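Local coordinates for uncharacterized protein Sortase B (Clostridium perfringens, PDB 5YFK) that is a sortase B, a cysteine transpeptidase that, as in its family, probably joins sorted proteins to the cell wall, and is deposited as a mutant form, at residues T169-K174 / E178-E183. The protein carries 1 engineered substitution. Sequence-based numbering, arbitrary orientation.
Sequences TKFSNK and EKYLKE
F171 and Y180 form an aromatic contact between the loop that follows helix 160-166 and the second turn of helix 174-186, a helix packed on the outside of the sortase beta fold. It illustrates how a chain entering a helix can fold back against the helix it is about to form. The far rim of the F171 ring reaches one face of Y180: CZ of F171 lies 3.6 Å above the tyrosine ring plane, displaced toward its rim, while CE1 of F171 comes within 3.5 Å of CG of Y180. The rings meet obliquely, centroids 5.0 Å apart and planes inclined at 56°. Y180 has its CG anti to the backbone N (chi1 -172°), which directs the phenol back along the incoming loop, where OH makes a weak hydrogen bond to N of K168. Y177, nearly a helical turn earlier, also meets the F171 ring, and Y180 further touches I203 of strand 203-210, linking the pair to the sheet.

At the helix start, N173 occupies the N-cap position, its OD1 accepting a hydrogen bond from N of D176. Backbone pairing then sets in, N of E178 bonding to O of K174 at 2.8 Å. The contact therefore divides its chemistry: polar bonds mark the start of the helix, whereas the loop and the helix flank meet through an apolar contact between obliquely set rings, where dispersion is the likely attraction, the weak bond of the tyrosine hydroxyl adding a minor polar component.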
ATOM      1  N   THR A 169      -2.272 -11.619   7.243  1.00 20.80           N
ATOM      2  CA  THR A 169      -1.886 -10.530   8.154  1.00 20.86           C
ATOM      3  C   THR A 169      -1.514 -11.030   9.563  1.00 20.39           C
ATOM      4  O   THR A 169      -0.838 -10.337  10.318  1.00 25.05           O
ATOM      5  CB  THR A 169      -3.022  -9.508   8.306  1.00 17.80           C
ATOM      6  OG1 THR A 169      -4.220 -10.170   8.744  1.00 22.89           O
ATOM      7  CG2 THR A 169      -3.331  -8.805   6.953  1.00 22.49           C
ATOM      8  N   LYS A 170      -1.833 -12.284   9.832  1.00 19.15           N
ATOM      9  CA  LYS A 170      -1.772 -12.850  11.161  1.00 22.39           C
ATOM     10  C   LYS A 170      -0.909 -14.080  11.043  1.00 20.18           C
ATOM     11  O   LYS A 170      -1.120 -14.873  10.139  1.00 23.73           O
ATOM     12  CB  LYS A 170      -3.166 -13.289  11.632  1.00 28.76           C
ATOM     13  CG  LYS A 170      -4.174 -12.159  11.778  1.00 31.68           C
ATOM     14  CD  LYS A 170      -3.724 -11.169  12.847  1.00 41.70           C
ATOM     15  CE  LYS A 170      -4.821 -10.179  13.229  1.00 45.60           C
ATOM     16  NZ  LYS A 170      -5.040  -9.140  12.186  1.00 47.43           N
ATOM     17  N   PHE A 171       0.019 -14.265  11.984  1.00 28.17           N
ATOM     18  CA  PHE A 171       0.854 -15.466  11.998  1.00 29.08           C
ATOM     19  C   PHE A 171       0.821 -16.235  13.330  1.00 42.38           C
ATOM     20  O   PHE A 171       0.815 -15.635  14.398  1.00 42.30           O
ATOM     21  CB  PHE A 171       2.279 -15.098  11.617  1.00 23.59           C
ATOM     22  CG  PHE A 171       2.385 -14.496  10.243  1.00 19.93           C
ATOM     23  CD1 PHE A 171       2.377 -15.307   9.136  1.00 19.27           C
ATOM     24  CD2 PHE A 171       2.222 -13.123  10.063  1.00 16.16           C
ATOM     25  CE1 PHE A 171       2.327 -14.764   7.862  1.00 22.59           C
ATOM     26  CE2 PHE A 171       2.148 -12.572   8.799  1.00 17.21           C
ATOM     27  CZ  PHE A 171       2.147 -13.399   7.694  1.00 18.96           C
ATOM     28  N   SER A 172       0.795 -17.566  13.257  1.00 43.95           N
ATOM     29  CA  SER A 172       0.796 -18.385  14.475  1.00 55.81           C
ATOM     30  C   SER A 172       2.045 -18.068  15.290  1.00 51.02           C
ATOM     31  O   SER A 172       1.962 -17.450  16.350  1.00 63.61           O
ATOM     32  CB  SER A 172       0.759 -19.876  14.125  1.00 58.73           C
ATOM     33  OG  SER A 172      -0.498 -20.243  13.572  1.00 60.67           O
ATOM     34  N   ASN A 173       3.196 -18.257  14.655  1.00 41.37           N
ATOM     35  CA  ASN A 173       4.485 -18.160  15.329  1.00 42.37           C
ATOM     36  C   ASN A 173       5.531 -17.653  14.360  1.00 34.27           C
ATOM     37  O   ASN A 173       5.238 -17.469  13.180  1.00 28.33           O
ATOM     38  CB  ASN A 173       4.910 -19.528  15.878  1.00 34.20           C
ATOM     39  CG  ASN A 173       4.808 -20.635  14.842  1.00 40.63           C
ATOM     40  OD1 ASN A 173       5.353 -20.528  13.750  1.00 29.93           O
ATOM     41  ND2 ASN A 173       4.199 -21.751  15.227  1.00 48.69           N
ATOM     42  N   LYS A 174       6.751 -17.488  14.868  1.00 33.14           N
ATOM     43  CA  LYS A 174       7.901 -17.034  14.096  1.00 35.71           C
ATOM     44  C   LYS A 174       8.161 -17.906  12.860  1.00 26.52           C
ATOM     45  O   LYS A 174       8.517 -17.398  11.788  1.00 22.59           O
ATOM     46  CB  LYS A 174       9.139 -17.064  14.994  1.00 48.23           C
ATOM     47  CG  LYS A 174      10.344 -16.318  14.452  1.00 65.59           C
ATOM     48  CD  LYS A 174      10.348 -14.863  14.906  1.00 69.83           C
ATOM     49  CE  LYS A 174      10.877 -14.714  16.321  1.00 59.11           C
ATOM     50  NZ  LYS A 174      10.624 -13.345  16.848  1.00 64.45           N
ATOM     51  N   GLU A 178       8.353 -16.789   9.087  1.00 17.77           N
ATOM     52  CA  GLU A 178       9.526 -16.949   8.284  1.00 19.58           C
ATOM     53  C   GLU A 178       9.183 -17.679   6.973  1.00 17.28           C
ATOM     54  O   GLU A 178       9.646 -17.322   5.890  1.00 21.89           O
ATOM     55  CB  GLU A 178      10.599 -17.709   9.053  1.00 23.56           C
ATOM     56  CG  GLU A 178      11.889 -17.872   8.269  1.00 30.51           C
ATOM     57  CD  GLU A 178      12.560 -16.548   7.931  1.00 45.96           C
ATOM     58  OE1 GLU A 178      12.150 -15.502   8.476  1.00 52.61           O
ATOM     59  OE2 GLU A 178      13.504 -16.543   7.112  1.00 59.21           O
ATOM     60  N   LYS A 179       8.340 -18.688   7.087  1.00 20.68           N
ATOM     61  CA  LYS A 179       7.908 -19.451   5.924  1.00 20.16           C
ATOM     62  C   LYS A 179       7.183 -18.522   4.938  1.00 19.84           C
ATOM     63  O   LYS A 179       7.367 -18.614   3.717  1.00 16.50           O
ATOM     64  CB  LYS A 179       6.977 -20.573   6.384  1.00 23.85           C
ATOM     65  CG  LYS A 179       6.376 -21.398   5.249  1.00 40.59           C
ATOM     66  CD  LYS A 179       5.739 -22.690   5.760  1.00 40.93           C
ATOM     67  CE  LYS A 179       4.215 -22.627   5.722  1.00 54.92           C
ATOM     68  NZ  LYS A 179       3.612 -22.564   7.087  1.00 56.39           N
ATOM     69  N   TYR A 180       6.292 -17.685   5.471  1.00 14.51           N
ATOM     70  CA  TYR A 180       5.591 -16.687   4.642  1.00 16.87           C
ATOM     71  C   TYR A 180       6.537 -15.734   3.916  1.00 15.06           C
ATOM     72  O   TYR A 180       6.385 -15.471   2.708  1.00 14.29           O
ATOM     73  CB  TYR A 180       4.629 -15.872   5.508  1.00 17.62           C
ATOM     74  CG  TYR A 180       3.736 -14.954   4.693  1.00 15.91           C
ATOM     75  CD1 TYR A 180       2.639 -15.455   3.998  1.00 16.71           C
ATOM     76  CD2 TYR A 180       3.990 -13.590   4.607  1.00 14.63           C
ATOM     77  CE1 TYR A 180       1.763 -14.609   3.344  1.00 15.56           C
ATOM     78  CE2 TYR A 180       3.134 -12.733   3.928  1.00 12.92           C
ATOM     79  CZ  TYR A 180       2.044 -13.245   3.262  1.00 13.63           C
ATOM     80  OH  TYR A 180       1.206 -12.407   2.544  1.00 15.09           O
ATOM     81  N   LEU A 181       7.528 -15.222   4.638  1.00 14.95           N
ATOM     82  CA  LEU A 181       8.490 -14.296   4.061  1.00 15.29           C
ATOM     83  C   LEU A 181       9.230 -14.967   2.911  1.00 18.40           C
ATOM     84  O   LEU A 181       9.420 -14.377   1.854  1.00 15.04           O
ATOM     85  CB  LEU A 181       9.484 -13.800   5.114  1.00 15.67           C
ATOM     86  CG  LEU A 181       8.852 -12.889   6.179  1.00 14.48           C
ATOM     87  CD1 LEU A 181       9.866 -12.454   7.215  1.00 16.22           C
ATOM     88  CD2 LEU A 181       8.217 -11.683   5.507  1.00 18.56           C
ATOM     89  N   LYS A 182       9.692 -16.186   3.148  1.00 17.30           N
ATOM     90  CA  LYS A 182      10.393 -16.974   2.117  1.00 19.32           C
ATOM     91  C   LYS A 182       9.547 -17.189   0.855  1.00 18.62           C
ATOM     92  O   LYS A 182      10.032 -16.967  -0.276  1.00 17.71           O
ATOM     93  CB  LYS A 182      10.861 -18.315   2.714  1.00 23.31           C
ATOM     94  CG  LYS A 182      11.366 -19.335   1.694  1.00 31.98           C
ATOM     95  CD  LYS A 182      12.431 -20.235   2.295  1.00 49.50           C
ATOM     96  CE  LYS A 182      12.123 -21.708   2.101  1.00 49.70           C
ATOM     97  NZ  LYS A 182      13.131 -22.541   2.818  1.00 72.47           N
ATOM     98  N   GLU A 183       8.259 -17.473   1.051  1.00 17.93           N
ATOM     99  CA  GLU A 183       7.337 -17.643  -0.063  1.00 19.87           C
ATOM    100  C   GLU A 183       7.245 -16.334  -0.844  1.00 18.30           C
ATOM    101  O   GLU A 183       7.297 -16.337  -2.065  1.00 15.15           O
ATOM    102  CB  GLU A 183       5.940 -18.035   0.429  1.00 29.45           C
ATOM    103  CG  GLU A 183       4.832 -17.762  -0.589  1.00 33.35           C
ATOM    104  CD  GLU A 183       3.402 -17.859  -0.036  1.00 47.50           C
ATOM    105  OE1 GLU A 183       3.039 -17.080   0.888  1.00 28.71           O
ATOM    106  OE2 GLU A 183       2.567 -18.525  -0.707  1.00 49.96           O
TER